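Local atomic coordinates of argininosuccinate lyase (Chelativorans sp., PDB entry 6RXA), a protein that is a carbon-nitrogen lyase (EDDS lyase) of the aspartase/fumarase superfamily and may also split argininosuccinate into fumarate and L-arginine. Residues A38-D43 with Q74-A79; Y42-H47 with L89-A94; D148-V153 with S453-I458; Y171-S176 with D459-E464; A191-C196 with W235-E240. The protein carries 2 engineered substitutions. One frame throughout, in Å; residues are numbered along the deposited sequence.

Contact 1: A38-D43 with Q74-A79; sequences AVFPYD and QVDELA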
# COMPACT_ATOMS: atom_id res chain seq x y z
N ALA A 38 -25.43 5.40 -4.15
CA ALA A 38 -25.13 5.11 -5.55
C ALA A 38 -25.69 3.76 -5.98
O ALA A 38 -26.14 3.62 -7.12
CB ALA A 38 -23.61 5.15 -5.77
N VAL A 39 -25.67 2.76 -5.09
CA VAL A 39 -26.11 1.42 -5.45
C VAL A 39 -27.62 1.26 -5.34
O VAL A 39 -28.20 0.41 -6.05
CB VAL A 39 -25.38 0.39 -4.57
CG1 VAL A 39 -25.89 -1.01 -4.79
CG2 VAL A 39 -23.90 0.43 -4.88
N PHE A 40 -28.27 2.07 -4.52
CA PHE A 40 -29.69 1.90 -4.26
C PHE A 40 -30.55 1.79 -5.52
O PHE A 40 -31.42 0.90 -5.57
CB PHE A 40 -30.20 3.05 -3.38
CG PHE A 40 -31.70 3.09 -3.31
CD1 PHE A 40 -32.38 2.11 -2.64
CD2 PHE A 40 -32.42 4.09 -3.95
CE1 PHE A 40 -33.76 2.11 -2.58
CE2 PHE A 40 -33.80 4.10 -3.90
CZ PHE A 40 -34.47 3.11 -3.21
N PRO A 41 -30.40 2.65 -6.53
CA PRO A 41 -31.25 2.50 -7.73
C PRO A 41 -31.05 1.17 -8.43
O PRO A 41 -32.00 0.66 -9.04
CB PRO A 41 -30.87 3.69 -8.61
CG PRO A 41 -29.63 4.26 -8.02
CD PRO A 41 -29.59 3.88 -6.57
N TYR A 42 -29.85 0.60 -8.38
CA TYR A 42 -29.63 -0.72 -8.96
C TYR A 42 -30.31 -1.80 -8.13
O TYR A 42 -30.91 -2.73 -8.70
CB TYR A 42 -28.13 -0.99 -9.08
CG TYR A 42 -27.44 0.03 -9.96
CD1 TYR A 42 -27.51 -0.06 -11.34
CD2 TYR A 42 -26.76 1.11 -9.41
CE1 TYR A 42 -26.90 0.89 -12.15
CE2 TYR A 42 -26.15 2.06 -10.22
CZ TYR A 42 -26.22 1.95 -11.58
OH TYR A 42 -25.60 2.90 -12.37
N ASP A 43 -30.23 -1.70 -6.80
CA ASP A 43 -30.98 -2.62 -5.95
C ASP A 43 -32.46 -2.61 -6.32
O ASP A 43 -33.10 -3.67 -6.36
CB ASP A 43 -30.82 -2.24 -4.48
CG ASP A 43 -29.51 -2.71 -3.87
OD1 ASP A 43 -28.64 -3.24 -4.60
OD2 ASP A 43 -29.34 -2.55 -2.65
N GLN A 74 -43.70 3.04 -5.30
CA GLN A 74 -44.03 3.94 -4.20
C GLN A 74 -42.87 4.07 -3.22
O GLN A 74 -42.55 5.18 -2.78
CB GLN A 74 -45.29 3.45 -3.48
CG GLN A 74 -46.54 3.40 -4.35
CD GLN A 74 -47.72 2.79 -3.60
OE1 GLN A 74 -48.21 3.37 -2.64
NE2 GLN A 74 -48.16 1.61 -4.03
N VAL A 75 -42.23 2.96 -2.85
CA VAL A 75 -41.14 3.05 -1.88
C VAL A 75 -39.92 3.74 -2.48
O VAL A 75 -39.23 4.51 -1.81
CB VAL A 75 -40.81 1.67 -1.28
CG1 VAL A 75 -39.73 1.81 -0.24
CG2 VAL A 75 -42.05 1.06 -0.64
N ASP A 76 -39.66 3.50 -3.77
CA ASP A 76 -38.59 4.22 -4.45
C ASP A 76 -38.79 5.73 -4.32
O ASP A 76 -37.83 6.47 -4.08
CB ASP A 76 -38.53 3.81 -5.92
CG ASP A 76 -37.96 2.41 -6.15
OD1 ASP A 76 -37.46 1.77 -5.20
OD2 ASP A 76 -38.02 1.96 -7.31
N GLU A 77 -40.03 6.20 -4.48
CA GLU A 77 -40.29 7.63 -4.37
C GLU A 77 -40.03 8.12 -2.94
O GLU A 77 -39.46 9.19 -2.75
CB GLU A 77 -41.71 7.95 -4.82
CG GLU A 77 -42.09 9.40 -4.57
CD GLU A 77 -42.70 10.06 -5.78
OE1 GLU A 77 -43.77 9.61 -6.24
OE2 GLU A 77 -42.10 11.04 -6.28
N LEU A 78 -40.44 7.34 -1.94
CA LEU A 78 -40.14 7.70 -0.55
C LEU A 78 -38.64 7.79 -0.32
O LEU A 78 -38.16 8.70 0.37
CB LEU A 78 -40.73 6.67 0.40
CG LEU A 78 -42.25 6.56 0.48
CD1 LEU A 78 -42.64 5.45 1.41
CD2 LEU A 78 -42.84 7.88 0.96
N ALA A 79 -37.90 6.82 -0.86
CA ALA A 79 -36.46 6.77 -0.65
C ALA A 79 -35.71 7.90 -1.34
O ALA A 79 -34.57 8.17 -0.97
CB ALA A 79 -35.94 5.41 -1.13
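Phe-40 reaches from helix 35-56 to Ala-79 and Asp-76 on helix 62-79. Both helices belong to the helical N-terminal part of an aspartase/fumarase-type lyase subunit. Helix 35-56 is kinked just after Phe-40.

The apolar part of the contact is a ring on a methyl group. Phe-40 CG stands anti to its backbone N (chi1 168°), which carries the ring out across the gap between the helices. At the far end of the ring, Phe-40 CZ lies 3.4 Å from Ala-79 CB. The methyl meets the ring obliquely. With the backbones well apart (9.1 Å from Phe-40 CA to Ala-79 CA), the phenylalanine does most of the bridging. Arg-86, in the loop after helix 62-79, also lies against Phe-40.

The polar neighbour is the carboxylate of Asp-76. Its plane is turned 85° from the ring. Its charge is answered elsewhere: OD2 forms a salt bridge with Arg-48, and OD1 is hydrogen-bonded to Ser-44 and Tyr-91. The carboxylate is therefore held by these bonds, and the ring only passes beside it, with Phe-40 CZ 3.8 Å from Asp-76 OD1.

Contact 2: Y42-H47 with L89-A94; sequences YDSQIH and LPYEAA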
# COMPACT_ATOMS: atom_id res chain seq x y z
N TYR A 42 -29.85 0.60 -8.38
CA TYR A 42 -29.63 -0.72 -8.96
C TYR A 42 -30.31 -1.80 -8.13
O TYR A 42 -30.91 -2.73 -8.70
CB TYR A 42 -28.13 -0.99 -9.08
CG TYR A 42 -27.44 0.03 -9.96
CD1 TYR A 42 -27.51 -0.06 -11.34
CD2 TYR A 42 -26.76 1.11 -9.41
CE1 TYR A 42 -26.90 0.89 -12.15
CE2 TYR A 42 -26.15 2.06 -10.22
CZ TYR A 42 -26.22 1.95 -11.58
OH TYR A 42 -25.60 2.90 -12.37
N ASP A 43 -30.23 -1.70 -6.80
CA ASP A 43 -30.98 -2.62 -5.95
C ASP A 43 -32.46 -2.61 -6.32
O ASP A 43 -33.10 -3.67 -6.36
CB ASP A 43 -30.82 -2.24 -4.48
CG ASP A 43 -29.51 -2.71 -3.87
OD1 ASP A 43 -28.64 -3.24 -4.60
OD2 ASP A 43 -29.34 -2.55 -2.65
N SER A 44 -33.02 -1.43 -6.61
CA SER A 44 -34.44 -1.33 -6.96
C SER A 44 -34.73 -2.03 -8.29
O SER A 44 -35.79 -2.65 -8.45
CB SER A 44 -34.87 0.14 -7.02
OG SER A 44 -35.03 0.67 -5.72
N GLN A 45 -33.81 -1.93 -9.25
CA GLN A 45 -33.95 -2.69 -10.49
C GLN A 45 -33.88 -4.18 -10.22
O GLN A 45 -34.64 -4.96 -10.82
CB GLN A 45 -32.87 -2.26 -11.48
CG GLN A 45 -33.09 -0.87 -12.02
CD GLN A 45 -34.39 -0.73 -12.80
OE1 GLN A 45 -34.53 -1.29 -13.89
NE2 GLN A 45 -35.34 0.01 -12.25
N ILE A 46 -32.99 -4.60 -9.32
CA ILE A 46 -32.89 -6.02 -8.98
C ILE A 46 -34.19 -6.54 -8.39
O ILE A 46 -34.63 -7.64 -8.71
CB ILE A 46 -31.68 -6.26 -8.06
CG1 ILE A 46 -30.38 -6.01 -8.85
CG2 ILE A 46 -31.74 -7.64 -7.43
CD1 ILE A 46 -29.15 -5.89 -7.95
N HIS A 47 -34.82 -5.75 -7.51
CA HIS A 47 -36.10 -6.20 -6.95
C HIS A 47 -37.10 -6.48 -8.06
O HIS A 47 -37.83 -7.48 -8.03
CB HIS A 47 -36.69 -5.16 -6.01
CG HIS A 47 -35.81 -4.79 -4.86
ND1 HIS A 47 -34.95 -5.69 -4.27
CD2 HIS A 47 -35.65 -3.62 -4.20
CE1 HIS A 47 -34.30 -5.09 -3.30
NE2 HIS A 47 -34.70 -3.83 -3.24
N LEU A 89 -33.32 -4.22 4.49
CA LEU A 89 -34.38 -4.52 5.44
C LEU A 89 -35.26 -3.30 5.71
O LEU A 89 -36.49 -3.46 5.76
CB LEU A 89 -33.84 -5.17 6.72
CG LEU A 89 -33.40 -6.63 6.55
CD1 LEU A 89 -32.76 -7.15 7.84
CD2 LEU A 89 -34.59 -7.51 6.16
N PRO A 90 -34.71 -2.09 5.87
CA PRO A 90 -35.59 -0.91 5.97
C PRO A 90 -36.50 -0.73 4.76
O PRO A 90 -37.68 -0.36 4.91
CB PRO A 90 -34.60 0.25 6.13
CG PRO A 90 -33.42 -0.39 6.85
CD PRO A 90 -33.31 -1.78 6.23
N TYR A 91 -35.98 -0.98 3.56
CA TYR A 91 -36.78 -0.85 2.35
C TYR A 91 -37.90 -1.88 2.32
O TYR A 91 -39.05 -1.55 2.01
CB TYR A 91 -35.85 -1.00 1.14
CG TYR A 91 -36.53 -0.84 -0.18
CD1 TYR A 91 -37.21 -1.90 -0.77
CD2 TYR A 91 -36.48 0.36 -0.86
CE1 TYR A 91 -37.84 -1.76 -1.99
CE2 TYR A 91 -37.11 0.51 -2.09
CZ TYR A 91 -37.78 -0.56 -2.65
OH TYR A 91 -38.41 -0.43 -3.86
N GLU A 92 -37.59 -3.13 2.64
CA GLU A 92 -38.61 -4.16 2.66
C GLU A 92 -39.69 -3.84 3.68
O GLU A 92 -40.88 -4.08 3.43
CB GLU A 92 -37.98 -5.52 2.96
CG GLU A 92 -38.93 -6.69 2.65
CD GLU A 92 -38.53 -7.99 3.32
OE1 GLU A 92 -39.10 -8.31 4.38
OE2 GLU A 92 -37.65 -8.71 2.78
N ALA A 93 -39.30 -3.28 4.82
CA ALA A 93 -40.29 -2.95 5.85
C ALA A 93 -41.19 -1.81 5.41
O ALA A 93 -42.40 -1.82 5.66
CB ALA A 93 -39.59 -2.63 7.17
N ALA A 94 -40.62 -0.81 4.72
CA ALA A 94 -41.44 0.23 4.13
C ALA A 94 -42.38 -0.34 3.08
O ALA A 94 -43.53 0.08 2.96
CB ALA A 94 -40.56 1.32 3.52
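The hydroxyls of Ser-44 and Tyr-91 grip one atom, OD1 of Asp-76 on helix 62-79. They sit beside each other, with Ser-44 OG 4.0 Å from Tyr-91 OH. The shared carboxylate oxygen ties helices 35-56 and 88-99 together through a third helix.

His-47 adds an aromatic pair. Its CD2 lies 3.6 Å from Tyr-91 CE1. The two ring planes are 35° apart, and the side chains overlap from opposite directions. Tyr-91 has a trans chi1 (-178°), which points its ring at helix 35-56. ND1 of His-47 is hydrogen-bonded to Arg-110, which helps to set the turn of the ring. One face lies under Asp-43 O.

A leucine in place of Tyr-91 would probably leave Asp-76 OD1 with Ser-44 as its one hydroxyl partner and open a gap beside the His-47 ring.

The contact is buried packing of the N-terminal helices beside the fumarate site. The side chain of His-47 is about 8 Å from that of the fumarate-binding Arg-112.

Contact 3: D148-V153 with S453-I458; sequences DHLDTV and SVKASI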
# COMPACT_ATOMS: atom_id res chain seq x y z
N ASP A 148 -1.47 17.26 -35.29
CA ASP A 148 -1.12 18.64 -35.62
C ASP A 148 0.33 18.97 -35.31
O ASP A 148 0.76 20.11 -35.52
CB ASP A 148 -2.02 19.61 -34.84
CG ASP A 148 -3.42 19.69 -35.40
OD1 ASP A 148 -3.63 19.29 -36.56
OD2 ASP A 148 -4.31 20.16 -34.66
N HIS A 149 1.11 17.99 -34.82
CA HIS A 149 2.45 18.26 -34.32
C HIS A 149 3.49 17.28 -34.85
O HIS A 149 4.48 17.00 -34.18
CB HIS A 149 2.46 18.34 -32.80
CG HIS A 149 1.77 19.56 -32.31
ND1 HIS A 149 2.36 20.81 -32.35
CD2 HIS A 149 0.51 19.75 -31.86
CE1 HIS A 149 1.50 21.71 -31.91
NE2 HIS A 149 0.37 21.09 -31.60
N LEU A 150 3.32 16.83 -36.10
CA LEU A 150 4.29 15.93 -36.71
C LEU A 150 5.61 16.63 -36.99
O LEU A 150 6.63 15.95 -37.15
CB LEU A 150 3.73 15.40 -38.03
CG LEU A 150 2.47 14.54 -37.92
CD1 LEU A 150 1.94 14.18 -39.30
CD2 LEU A 150 2.74 13.29 -37.11
N ASP A 151 5.59 17.96 -37.11
CA ASP A 151 6.77 18.75 -37.41
C ASP A 151 7.27 19.54 -36.20
O ASP A 151 8.16 20.38 -36.35
CB ASP A 151 6.50 19.75 -38.54
CG ASP A 151 6.16 19.09 -39.86
OD1 ASP A 151 6.65 17.97 -40.11
OD2 ASP A 151 5.40 19.70 -40.64
N THR A 152 6.70 19.32 -35.02
CA THR A 152 7.05 20.11 -33.84
C THR A 152 8.26 19.46 -33.17
O THR A 152 8.16 18.69 -32.21
CB THR A 152 5.86 20.21 -32.90
OG1 THR A 152 4.78 20.85 -33.60
CG2 THR A 152 6.20 21.04 -31.68
N VAL A 153 9.45 19.78 -33.70
CA VAL A 153 10.68 19.19 -33.18
C VAL A 153 10.92 19.64 -31.74
O VAL A 153 10.76 20.81 -31.39
CB VAL A 153 11.86 19.53 -34.11
CG1 VAL A 153 12.10 21.02 -34.17
CG2 VAL A 153 13.13 18.82 -33.64
N SER A 453 6.54 7.98 -40.01
CA SER A 453 6.36 6.91 -39.04
C SER A 453 5.29 7.27 -38.03
O SER A 453 4.43 6.45 -37.69
CB SER A 453 7.67 6.61 -38.31
OG SER A 453 8.70 6.27 -39.22
N VAL A 454 5.33 8.49 -37.50
CA VAL A 454 4.31 8.90 -36.55
C VAL A 454 2.94 8.90 -37.22
O VAL A 454 1.94 8.48 -36.62
CB VAL A 454 4.65 10.26 -35.91
CG1 VAL A 454 3.55 10.68 -34.94
CG2 VAL A 454 5.98 10.18 -35.19
N LYS A 455 2.86 9.35 -38.47
CA LYS A 455 1.57 9.36 -39.16
C LYS A 455 1.03 7.94 -39.32
O LYS A 455 -0.18 7.71 -39.18
CB LYS A 455 1.69 10.07 -40.51
CG LYS A 455 0.39 10.17 -41.31
CD LYS A 455 -0.74 10.80 -40.50
CE LYS A 455 -1.90 11.26 -41.39
NZ LYS A 455 -2.44 10.17 -42.25
N ALA A 456 1.90 6.98 -39.59
CA ALA A 456 1.46 5.59 -39.64
C ALA A 456 0.83 5.17 -38.32
O ALA A 456 -0.23 4.52 -38.31
CB ALA A 456 2.63 4.66 -39.98
N SER A 457 1.45 5.55 -37.20
CA SER A 457 0.91 5.22 -35.89
C SER A 457 -0.41 5.94 -35.66
O SER A 457 -1.33 5.37 -35.05
CB SER A 457 1.90 5.60 -34.79
OG SER A 457 2.96 4.65 -34.74
N ILE A 458 -0.52 7.18 -36.12
CA ILE A 458 -1.78 7.91 -35.98
C ILE A 458 -2.89 7.21 -36.77
O ILE A 458 -3.99 7.01 -36.26
CB ILE A 458 -1.62 9.38 -36.40
CG1 ILE A 458 -0.78 10.13 -35.35
CG2 ILE A 458 -3.00 10.04 -36.58
CD1 ILE A 458 -0.39 11.53 -35.79
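Leu-150 and Val-454 are brought together by their first torsions. Leu-150 CG lies beside its own backbone N (chi1 -64°), and this swings the isobutyl group toward helix 451-500. Val-454 turns CG1 anti to its N (chi1 178°), so that this methyl meets the leucine. Leu-150 is the second residue of a type I beta turn, His-149 to Thr-152. The turn links helix 112-147 to the beta hairpin that begins with strand 153-158.

One methyl of the leucine does most of the work. Leu-150 CD2 is 3.5 Å from Val-454 CG1, closer than usual for two carbons. The leucine and valine branches lie alongside, running in opposite senses. One helical turn on, Ile-458 CD1 reaches the same Leu-150 CD2 at 3.8 Å. The leucine therefore rests on two aliphatic residues four apart along one side of the helix.

Lys-455 borders this patch with its CB, 4.3 Å from Leu-150 CD1, while its NZ leads away to a salt bridge with Asp-459. Behind the contact, helices 112-147 and 168-193 back Ile-458 through Ala-146, Ala-147 and Met-173.

The turn is braced from within. His-149 ND1 and Thr-152 OG1 share a hydrogen bond of 2.7 Å, with the hydroxyl oxygen in the plane of the imidazole ring.

Contact 4: Y171-S176 with D459-E464; sequences YLMAIS and DDAMAE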
# COMPACT_ATOMS: atom_id res chain seq x y z
N TYR A 171 5.87 12.00 -29.13
CA TYR A 171 5.67 11.85 -27.70
C TYR A 171 4.22 11.49 -27.38
O TYR A 171 3.94 10.56 -26.61
CB TYR A 171 6.08 13.15 -26.96
CG TYR A 171 5.85 13.02 -25.47
CD1 TYR A 171 4.62 13.32 -24.92
CD2 TYR A 171 6.85 12.56 -24.63
CE1 TYR A 171 4.38 13.16 -23.58
CE2 TYR A 171 6.62 12.40 -23.27
CZ TYR A 171 5.38 12.70 -22.75
OH TYR A 171 5.12 12.54 -21.41
N LEU A 172 3.27 12.24 -27.95
CA LEU A 172 1.86 11.99 -27.68
C LEU A 172 1.45 10.59 -28.10
O LEU A 172 0.59 9.98 -27.46
CB LEU A 172 0.99 13.06 -28.34
CG LEU A 172 1.14 14.43 -27.68
CD1 LEU A 172 0.56 15.52 -28.56
CD2 LEU A 172 0.46 14.44 -26.31
N MET A 173 2.07 10.03 -29.14
CA MET A 173 1.70 8.68 -29.54
C MET A 173 2.21 7.63 -28.57
O MET A 173 1.67 6.52 -28.56
CB MET A 173 2.10 8.41 -30.99
CG MET A 173 1.30 9.27 -31.97
SD MET A 173 -0.49 9.29 -31.72
CE MET A 173 -0.89 7.60 -32.16
N ALA A 174 3.20 7.94 -27.72
CA ALA A 174 3.51 7.03 -26.63
C ALA A 174 2.33 6.94 -25.68
O ALA A 174 1.94 5.85 -25.25
CB ALA A 174 4.76 7.50 -25.88
N ILE A 175 1.74 8.09 -25.36
CA ILE A 175 0.57 8.13 -24.49
C ILE A 175 -0.58 7.37 -25.13
O ILE A 175 -1.27 6.59 -24.46
CB ILE A 175 0.21 9.59 -24.15
CG1 ILE A 175 1.41 10.35 -23.56
CG2 ILE A 175 -0.99 9.63 -23.22
CD1 ILE A 175 1.98 9.76 -22.29
N SER A 176 -0.77 7.52 -26.45
CA SER A 176 -1.85 6.79 -27.11
C SER A 176 -1.69 5.28 -26.94
O SER A 176 -2.67 4.57 -26.71
CB SER A 176 -1.93 7.18 -28.58
OG SER A 176 -2.97 6.44 -29.24
N ASP A 459 -2.60 6.82 -38.02
CA ASP A 459 -3.59 6.12 -38.82
C ASP A 459 -4.06 4.85 -38.11
O ASP A 459 -5.27 4.56 -38.05
CB ASP A 459 -3.00 5.75 -40.18
CG ASP A 459 -2.77 6.95 -41.08
OD1 ASP A 459 -3.28 8.05 -40.79
OD2 ASP A 459 -2.08 6.78 -42.11
N ASP A 460 -3.13 4.10 -37.53
CA ASP A 460 -3.49 2.89 -36.80
C ASP A 460 -4.34 3.22 -35.58
O ASP A 460 -5.31 2.52 -35.28
CB ASP A 460 -2.23 2.13 -36.39
CG ASP A 460 -1.60 1.38 -37.55
OD1 ASP A 460 -2.24 1.31 -38.62
OD2 ASP A 460 -0.47 0.87 -37.39
N ALA A 461 -3.97 4.28 -34.85
CA ALA A 461 -4.70 4.64 -33.63
C ALA A 461 -6.11 5.13 -33.96
O ALA A 461 -7.05 4.87 -33.20
CB ALA A 461 -3.92 5.70 -32.86
N MET A 462 -6.27 5.83 -35.08
CA MET A 462 -7.60 6.28 -35.47
C MET A 462 -8.50 5.09 -35.77
O MET A 462 -9.68 5.09 -35.43
CB MET A 462 -7.50 7.22 -36.66
CG MET A 462 -6.80 8.55 -36.36
SD MET A 462 -7.77 9.62 -35.29
CE MET A 462 -9.00 10.26 -36.43
N ALA A 463 -7.94 4.05 -36.40
CA ALA A 463 -8.73 2.84 -36.63
C ALA A 463 -9.06 2.15 -35.31
O ALA A 463 -10.18 1.65 -35.13
CB ALA A 463 -7.98 1.90 -37.57
N GLU A 464 -8.10 2.11 -34.39
CA GLU A 464 -8.35 1.52 -33.07
C GLU A 464 -9.41 2.31 -32.31
O GLU A 464 -10.27 1.71 -31.65
CB GLU A 464 -7.04 1.42 -32.29
CG GLU A 464 -6.13 0.31 -32.79
CD GLU A 464 -4.82 0.17 -32.03
OE1 GLU A 464 -4.53 0.96 -31.09
OE2 GLU A 464 -4.05 -0.75 -32.37
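The long C-terminal helix 451-500 packs on helix 168-193 here, through Ala-461 against Met-173 and Ser-176. The backbones come close, with Ser-176 CA 7.4 Å from Ala-461 CA. The alanine methyl fits between helices this close.

The methyl of Ala-461 has two partners, three residues apart on the other helix. Met-173 supplies its end carbon, CE, 3.6 Å from Ala-461 CB. The methionine does not point straight across. Its chain bends at chi2 (-48°) and again at chi3 (-68°), which brings the thioether end round to the alanine. The second partner is Ser-176 OG, 3.8 Å from the same CB.

Helix 168-193 is one of the long helices of the central bundle of this superfamily, and helix 451-500 runs along it here. Met-173 also touches Asn-227 of the third subunit, so the helix contributes to the tetramer as well.

Ser-176 OG is hydrogen-bonded to NE of Arg-139 on helix 112-147, and NH2 of Arg-139 forms a salt bridge with Glu-464 OE1.

Contact 5: A191-C196 with W235-E240; sequences ARINLC and WDHVAE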
# COMPACT_ATOMS: atom_id res chain seq x y z
N ALA A 191 -15.66 -7.86 -18.68
CA ALA A 191 -16.23 -9.19 -18.88
C ALA A 191 -16.40 -9.95 -17.57
O ALA A 191 -17.27 -10.83 -17.48
CB ALA A 191 -15.35 -9.99 -19.85
N ARG A 192 -15.55 -9.65 -16.58
CA ARG A 192 -15.67 -10.27 -15.26
C ARG A 192 -16.67 -9.54 -14.37
O ARG A 192 -17.33 -10.18 -13.54
CB ARG A 192 -14.30 -10.38 -14.58
CG ARG A 192 -13.47 -11.57 -15.09
CD ARG A 192 -12.09 -11.66 -14.41
NE ARG A 192 -11.15 -10.64 -14.85
CZ ARG A 192 -10.43 -10.72 -15.97
NH1 ARG A 192 -10.55 -11.77 -16.77
NH2 ARG A 192 -9.60 -9.75 -16.29
N ILE A 193 -16.80 -8.21 -14.51
CA ILE A 193 -17.79 -7.47 -13.73
C ILE A 193 -19.20 -7.84 -14.19
O ILE A 193 -20.11 -7.97 -13.37
CB ILE A 193 -17.55 -5.95 -13.85
CG1 ILE A 193 -16.33 -5.55 -13.03
CG2 ILE A 193 -18.77 -5.17 -13.38
CD1 ILE A 193 -16.00 -4.09 -13.06
N ASN A 194 -19.38 -8.02 -15.49
CA ASN A 194 -20.72 -8.18 -16.06
C ASN A 194 -21.19 -9.63 -16.05
O ASN A 194 -21.64 -10.18 -17.06
CB ASN A 194 -20.77 -7.60 -17.47
CG ASN A 194 -22.19 -7.35 -17.92
OD1 ASN A 194 -23.08 -7.19 -17.09
ND2 ASN A 194 -22.41 -7.32 -19.22
N LEU A 195 -21.11 -10.23 -14.87
CA LEU A 195 -21.60 -11.58 -14.59
C LEU A 195 -22.54 -11.50 -13.39
O LEU A 195 -22.25 -10.80 -12.42
CB LEU A 195 -20.41 -12.49 -14.25
CG LEU A 195 -19.38 -12.69 -15.35
CD1 LEU A 195 -18.20 -13.47 -14.82
CD2 LEU A 195 -20.00 -13.41 -16.52
N CYS A 196 -23.66 -12.22 -13.47
CA CYS A 196 -24.72 -12.08 -12.48
C CYS A 196 -24.60 -13.12 -11.37
O CYS A 196 -24.63 -14.33 -11.67
CB CYS A 196 -26.07 -12.22 -13.15
SG CYS A 196 -27.42 -11.82 -12.04
N TRP A 235 -14.85 -11.28 -4.95
CA TRP A 235 -14.59 -9.86 -4.82
C TRP A 235 -13.39 -9.45 -5.67
O TRP A 235 -12.96 -8.29 -5.61
CB TRP A 235 -14.30 -9.54 -3.35
CG TRP A 235 -14.65 -8.15 -2.89
CD1 TRP A 235 -13.79 -7.17 -2.51
CD2 TRP A 235 -15.96 -7.64 -2.67
NE1 TRP A 235 -14.49 -6.06 -2.09
CE2 TRP A 235 -15.83 -6.32 -2.18
CE3 TRP A 235 -17.24 -8.16 -2.87
CZ2 TRP A 235 -16.93 -5.51 -1.90
CZ3 TRP A 235 -18.34 -7.36 -2.57
CH2 TRP A 235 -18.17 -6.05 -2.09
N ASP A 236 -12.82 -10.38 -6.45
CA ASP A 236 -11.58 -10.06 -7.14
C ASP A 236 -11.79 -8.97 -8.19
O ASP A 236 -10.86 -8.23 -8.50
CB ASP A 236 -10.98 -11.30 -7.80
CG ASP A 236 -10.38 -12.28 -6.83
OD1 ASP A 236 -10.45 -12.07 -5.60
OD2 ASP A 236 -9.78 -13.27 -7.34
N HIS A 237 -13.00 -8.91 -8.77
CA HIS A 237 -13.34 -7.87 -9.73
C HIS A 237 -13.29 -6.48 -9.11
O HIS A 237 -13.00 -5.50 -9.81
CB HIS A 237 -14.73 -8.14 -10.32
CG HIS A 237 -15.82 -8.24 -9.30
ND1 HIS A 237 -15.89 -9.27 -8.39
CD2 HIS A 237 -16.89 -7.44 -9.04
CE1 HIS A 237 -16.94 -9.11 -7.61
NE2 HIS A 237 -17.58 -8.01 -8.00
N VAL A 238 -13.58 -6.37 -7.81
CA VAL A 238 -13.50 -5.08 -7.13
C VAL A 238 -12.04 -4.66 -6.98
O VAL A 238 -11.66 -3.52 -7.26
CB VAL A 238 -14.24 -5.15 -5.78
CG1 VAL A 238 -14.23 -3.81 -5.08
CG2 VAL A 238 -15.68 -5.63 -6.00
N ALA A 239 -11.20 -5.60 -6.53
CA ALA A 239 -9.76 -5.35 -6.48
C ALA A 239 -9.21 -5.00 -7.85
O ALA A 239 -8.40 -4.07 -7.99
CB ALA A 239 -9.05 -6.57 -5.91
N GLU A 240 -9.66 -5.72 -8.89
CA GLU A 240 -9.14 -5.48 -10.23
C GLU A 240 -9.56 -4.11 -10.76
O GLU A 240 -8.77 -3.42 -11.41
CB GLU A 240 -9.56 -6.59 -11.18
CG GLU A 240 -8.96 -6.48 -12.56
CD GLU A 240 -9.43 -7.56 -13.51
OE1 GLU A 240 -10.08 -8.52 -13.08
OE2 GLU A 240 -9.13 -7.45 -14.71
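Arg-192 and Glu-240 form a two-pronged salt bridge. Arg-192 NE donates to Glu-240 OE1 at 3.0 Å, and Arg-192 NH2 donates to Glu-240 OE2 at 2.8 Å. The second bond is nearly straight (173°). The grip is side-on, each oxygen using its syn lone pair. The two flat groups are almost coplanar, 21° apart. Arg-192 bends at chi3 (-73°) to present this edge, while Glu-240 reaches out extended.

Beside the ion pair, Ile-193 crosses His-237 at about a right angle. Ile-193 CG1 is 4.1 Å from His-237 CB and lies near the ring plane. Val-238 CG2 sits over one face of the His-237 ring, offset toward its rim.

Further out, both groups have partners on the third subunit. Arg-185 of that subunit forms a salt bridge with Glu-240 OE1, and its Glu-188 does so with Arg-192 NH1.

A methionine in place of Arg-192 would probably leave Glu-240 OE2 without its charged partner, with OE1 relying on Arg-185 of the third subunit, and cost Glu-188 of that subunit its salt bridge.

The buried ion network joins the end of helix 168-193 to the start of helix 236-262, at a subunit interface of the helical-bundle tetramer.

Contacts 1 and 2 touch each other and share helix 35-56. Asp-76 belongs to contact 1 but supplies the polar centre of contact 2, so the two join three N-terminal helices. Contacts 3 and 4 are neighbours on helix 451-500, on the opposite side of the chain's centre from contacts 1 and 2. Met-173 of contact 4 packs on Val-454 and Ile-458 of contact 3. Contacts 4 and 5 both use helix 168-193, about 17 Å apart at their nearest atoms. Contacts 2, 4 and 5 are buried, while 1 and 3 are partly buried. Contacts 3 and 4 meet mainly through aliphatic groups. Only contact 5 has a salt bridge between its own segments.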